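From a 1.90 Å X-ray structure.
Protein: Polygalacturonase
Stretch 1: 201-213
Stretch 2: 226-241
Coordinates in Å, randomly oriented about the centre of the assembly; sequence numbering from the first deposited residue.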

# COMPACT_ATOMS: atom_id res chain seq x y z
N THR A 201 -2.07 -8.40 -1.02
CA THR A 201 -1.46 -7.50 -2.00
C THR A 201 -1.84 -6.04 -1.81
O THR A 201 -2.14 -5.34 -2.79
N ASP A 202 -1.74 -5.54 -0.58
CA ASP A 202 -2.04 -4.14 -0.31
C ASP A 202 -1.25 -3.26 -1.29
O ASP A 202 -0.11 -3.59 -1.60
N GLY A 203 -1.88 -2.17 -1.71
CA GLY A 203 -1.24 -1.26 -2.65
C GLY A 203 -0.17 -0.40 -2.01
O GLY A 203 1.02 -0.59 -2.25
N ILE A 204 -0.58 0.63 -1.27
CA ILE A 204 0.33 1.54 -0.60
C ILE A 204 -0.05 1.68 0.87
O ILE A 204 -1.14 2.18 1.17
N ASP A 205 0.84 1.30 1.78
CA ASP A 205 0.58 1.32 3.20
C ASP A 205 1.61 2.09 4.03
O ASP A 205 2.66 1.55 4.40
N PRO A 206 1.25 3.29 4.46
CA PRO A 206 2.03 4.04 5.44
C PRO A 206 1.89 3.34 6.79
O PRO A 206 0.77 3.00 7.19
N MET A 207 2.98 3.07 7.49
CA MET A 207 2.99 2.36 8.76
C MET A 207 3.77 3.15 9.82
O MET A 207 4.99 3.28 9.71
N SER A 208 3.07 3.75 10.78
CA SER A 208 3.70 4.57 11.81
C SER A 208 4.59 5.62 11.15
O SER A 208 5.78 5.77 11.46
N SER A 209 4.02 6.35 10.20
CA SER A 209 4.78 7.35 9.44
C SER A 209 3.99 8.65 9.34
O SER A 209 2.77 8.64 9.51
N LYS A 210 4.67 9.77 9.07
CA LYS A 210 3.96 11.03 8.93
C LYS A 210 4.26 11.67 7.57
O LYS A 210 5.23 11.32 6.91
N ASN A 211 3.42 12.63 7.23
CA ASN A 211 3.53 13.44 6.03
C ASN A 211 3.57 12.64 4.74
O ASN A 211 4.59 12.47 4.07
N ILE A 212 2.39 12.15 4.36
CA ILE A 212 2.18 11.32 3.19
C ILE A 212 1.22 11.94 2.17
O ILE A 212 0.13 12.37 2.54
N THR A 213 1.59 11.87 0.89
CA THR A 213 0.70 12.31 -0.17
C THR A 213 0.57 11.20 -1.22
O THR A 213 1.58 10.72 -1.73
N VAL A 226 -5.21 1.16 -0.24
CA VAL A 226 -4.38 1.92 0.67
C VAL A 226 -4.78 1.48 2.09
O VAL A 226 -5.98 1.37 2.38
N ALA A 227 -3.82 1.19 2.94
CA ALA A 227 -4.12 0.82 4.32
C ALA A 227 -3.20 1.63 5.24
O ALA A 227 -1.99 1.39 5.26
N ILE A 228 -3.78 2.61 5.90
CA ILE A 228 -3.06 3.49 6.83
C ILE A 228 -3.00 2.83 8.20
O ILE A 228 -4.05 2.49 8.76
N LYS A 229 -1.81 2.58 8.73
CA LYS A 229 -1.64 1.86 9.98
C LYS A 229 -0.72 2.57 10.98
O LYS A 229 0.18 3.33 10.61
N ALA A 230 -0.95 2.33 12.27
CA ALA A 230 -0.12 2.87 13.34
C ALA A 230 0.03 1.79 14.42
O ALA A 230 -0.96 1.18 14.83
N TYR A 231 1.26 1.52 14.83
CA TYR A 231 1.58 0.43 15.74
C TYR A 231 1.98 0.82 17.15
O TYR A 231 2.64 1.83 17.38
N LYS A 232 1.61 -0.04 18.11
CA LYS A 232 1.97 0.21 19.51
C LYS A 232 3.48 0.22 19.68
O LYS A 232 4.17 -0.64 19.14
N GLY A 233 4.02 1.21 20.39
CA GLY A 233 5.44 1.29 20.64
C GLY A 233 6.22 1.94 19.50
O GLY A 233 7.45 1.95 19.52
N ARG A 234 5.53 2.43 18.48
CA ARG A 234 6.15 3.08 17.34
C ARG A 234 5.48 4.44 17.14
O ARG A 234 4.53 4.77 17.86
N ALA A 235 5.97 5.21 16.18
CA ALA A 235 5.44 6.54 15.94
C ALA A 235 3.97 6.58 15.57
O ALA A 235 3.39 5.66 15.00
N GLU A 236 3.36 7.75 15.84
CA GLU A 236 2.00 7.98 15.40
C GLU A 236 2.00 8.19 13.88
O GLU A 236 3.00 8.63 13.32
N THR A 237 0.90 7.83 13.25
CA THR A 237 0.74 8.07 11.81
C THR A 237 -0.08 9.34 11.68
O THR A 237 -1.23 9.37 12.13
N ARG A 238 0.51 10.41 11.16
CA ARG A 238 -0.16 11.69 11.05
C ARG A 238 0.06 12.39 9.72
O ARG A 238 1.11 12.28 9.08
N ASN A 239 -0.87 13.28 9.38
CA ASN A 239 -0.79 14.15 8.23
C ASN A 239 -0.70 13.42 6.90
O ASN A 239 0.38 13.23 6.34
N ILE A 240 -1.86 13.05 6.35
CA ILE A 240 -1.93 12.29 5.10
C ILE A 240 -2.92 12.92 4.13
O ILE A 240 -4.01 13.34 4.52
N SER A 241 -2.52 13.04 2.87
CA SER A 241 -3.36 13.57 1.82
C SER A 241 -3.55 12.51 0.72
O SER A 241 -2.56 12.04 0.16

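The two stretches lie side by side as parallel strands, 204-207 beside 226-230 and 210-213 beside 237-241, so that most side chains meet an in-register neighbour rather than interdigitating. Apolar side chains pack against apolar ones: Ile204 CB lies 4.4 Å from Val226 CG2, and Ile212 CB lies 3.8 Å from Ile240 CG1. Ile204 (m, t) and Ile240 (m, t) are extended, whereas Ile212 adopts m, m, which turns its end away from the partner strand. Pro206, with a C-gamma exo ring, has no amide hydrogen to offer; its CD instead sits 3.5 Å from Ala227 O, an oxygen buried without a polar partner, and 4.3 Å from Ile228 CG1.

An acidic cluster occupies the start of the contact. Asp202 and Asp205 are both m at chi1, with chi2 of 8° and 1°, and their OD2 atoms lie 2.6 Å apart. Asp205 OD1 also accepts a weak hydrogen bond from Ala227 N (3.2 Å), and its OD2 is 3.6 Å from Lys229 CE. Lys229 reaches this cluster through an m, t, t, m chain. Its NZ stays 4.5 Å from Asp202 OD2, beyond a salt bridge, but a water spans the gap, donating to Asp202 OD2 (2.7 Å) and accepting from Lys229 NZ (2.9 Å).

Met207, m, t, t, extends its side chain so that CE comes within 4.2 Å of Lys229 CD, while its CB packs against Tyr231 CE1 at 3.9 Å. The sulfur lies obliquely to the Tyr231 ring, SD being 5.3 Å from the centroid.

Ser208 has positive phi, and its CB points away overall, yet chi1 of -82° (m) places OG where the second stretch bends around it. OG donates to Ala235 O (2.8 Å) and accepts from Tyr231 N (3.0 Å, nearly linear), tying the first residue of the Tyr231-Arg234 type II turn and the residue just after it to one hydroxyl. Nearby, Thr237 (m) donates from OG1 to Lys229 O (2.6 Å) and accepts from Ser209 N (3.3 Å).

Lys210 departs from ideal rotamers, with chi1 at 26° and chi4 at 111°; the resulting course brings NZ to Glu236 O for a 3.1 Å hydrogen bond. The CA-to-CB bond of Glu236 points away, and its OE1 forms a salt bridge with Arg238 NE at 2.8 Å. Asn211 and Asn239 both have positive phi and m at chi1, and Asn239 ND2 donates to Asn211 OD1 (3.2 Å).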

# COMPACT_ATOMS: atom_id res chain seq x y z
CB THR A 201 -1.90 -7.97 -3.41
OG1 THR A 201 -3.32 -8.16 -3.38
CG2 THR A 201 -1.20 -9.26 -3.79
CB ASP A 202 -1.70 -3.72 1.11
CG ASP A 202 -2.58 -4.32 2.19
OD1 ASP A 202 -3.41 -5.20 1.91
OD2 ASP A 202 -2.44 -3.90 3.36
CB ILE A 204 0.36 2.96 -1.21
CG1 ILE A 204 0.74 2.94 -2.69
CG2 ILE A 204 1.35 3.81 -0.43
CD1 ILE A 204 0.69 4.29 -3.37
CB ASP A 205 0.56 -0.09 3.80
CG ASP A 205 -0.47 -1.08 3.36
OD1 ASP A 205 -1.31 -0.82 2.49
OD2 ASP A 205 -0.47 -2.22 3.91
CB PRO A 206 1.42 5.43 5.44
CG PRO A 206 0.46 5.45 4.29
CD PRO A 206 0.01 4.01 4.11
CB MET A 207 3.67 0.99 8.61
CG MET A 207 2.90 -0.01 7.77
SD MET A 207 3.75 -1.61 7.65
CE MET A 207 2.58 -2.47 6.59
CB SER A 208 4.48 3.71 12.81
OG SER A 208 3.60 3.16 13.80
CB SER A 209 5.06 6.81 8.03
OG SER A 209 6.01 5.75 8.08
CB LYS A 210 4.24 12.05 10.03
CG LYS A 210 5.56 11.96 10.75
CD LYS A 210 5.51 12.45 12.19
CE LYS A 210 4.42 11.84 13.04
NZ LYS A 210 4.88 10.93 14.12
CB ASN A 211 4.74 14.39 6.17
CG ASN A 211 4.55 15.30 7.38
OD1 ASN A 211 3.48 15.88 7.57
ND2 ASN A 211 5.58 15.43 8.21
CB ILE A 212 1.51 9.98 3.60
CG1 ILE A 212 2.21 9.32 4.79
CG2 ILE A 212 1.43 9.04 2.41
CD1 ILE A 212 3.66 8.98 4.60
CB THR A 213 1.16 13.59 -0.88
OG1 THR A 213 1.00 14.70 0.01
CG2 THR A 213 0.36 13.88 -2.14
CB VAL A 226 -4.53 3.45 0.57
CG1 VAL A 226 -3.89 4.17 1.76
CG2 VAL A 226 -3.93 4.02 -0.70
CB ALA A 227 -3.99 -0.67 4.59
CB ILE A 228 -3.76 4.86 6.89
CG1 ILE A 228 -3.73 5.54 5.51
CG2 ILE A 228 -3.12 5.78 7.92
CD1 ILE A 228 -4.70 6.70 5.36
CB LYS A 229 -1.05 0.46 9.75
CG LYS A 229 -1.79 -0.41 8.75
CD LYS A 229 -1.07 -1.73 8.48
CE LYS A 229 -1.73 -2.46 7.32
NZ LYS A 229 -3.03 -3.07 7.70
CB ALA A 230 -0.69 4.16 13.90
CB TYR A 231 2.75 -0.37 15.14
CG TYR A 231 2.38 -1.09 13.86
CD1 TYR A 231 2.37 -0.43 12.64
CD2 TYR A 231 2.04 -2.44 13.89
CE1 TYR A 231 2.02 -1.09 11.47
CE2 TYR A 231 1.69 -3.10 12.73
CZ TYR A 231 1.68 -2.43 11.53
OH TYR A 231 1.33 -3.10 10.38
CB LYS A 232 1.35 -0.87 20.42
CG LYS A 232 1.23 -0.41 21.87
CD LYS A 232 0.59 -1.49 22.74
CE LYS A 232 1.63 -2.42 23.33
NZ LYS A 232 1.25 -2.89 24.70
CB ARG A 234 6.07 2.23 16.08
CG ARG A 234 7.08 1.09 16.03
CD ARG A 234 6.61 -0.04 15.12
NE ARG A 234 6.60 0.36 13.72
CZ ARG A 234 6.20 -0.43 12.73
NH1 ARG A 234 5.77 -1.67 12.96
NH2 ARG A 234 6.20 -0.00 11.47
CB ALA A 235 6.24 7.24 14.83
CB GLU A 236 1.37 9.21 16.06
CG GLU A 236 1.11 8.96 17.55
CD GLU A 236 0.85 10.22 18.35
OE1 GLU A 236 0.88 11.33 17.78
OE2 GLU A 236 0.63 10.09 19.57
CB THR A 237 0.02 6.89 11.13
OG1 THR A 237 0.92 5.78 11.12
CG2 THR A 237 -0.39 7.25 9.71
CB ARG A 238 0.40 12.69 12.09
CG ARG A 238 0.28 12.29 13.54
CD ARG A 238 0.80 13.39 14.46
NE ARG A 238 0.25 13.17 15.78
CZ ARG A 238 -0.79 13.78 16.33
NH1 ARG A 238 -1.48 14.72 15.71
NH2 ARG A 238 -1.12 13.38 17.55
CB ASN A 239 0.44 15.09 8.40
CG ASN A 239 0.48 15.80 9.74
OD1 ASN A 239 -0.56 16.04 10.36
ND2 ASN A 239 1.68 16.11 10.23
CB ILE A 240 -2.34 10.82 5.35
CG1 ILE A 240 -1.31 10.09 6.21
CG2 ILE A 240 -2.54 10.06 4.04
CD1 ILE A 240 -1.69 8.70 6.63
CB SER A 241 -2.77 14.82 1.17
OG SER A 241 -2.75 15.91 2.07
O HOH W 1 -4.18 -4.22 5.34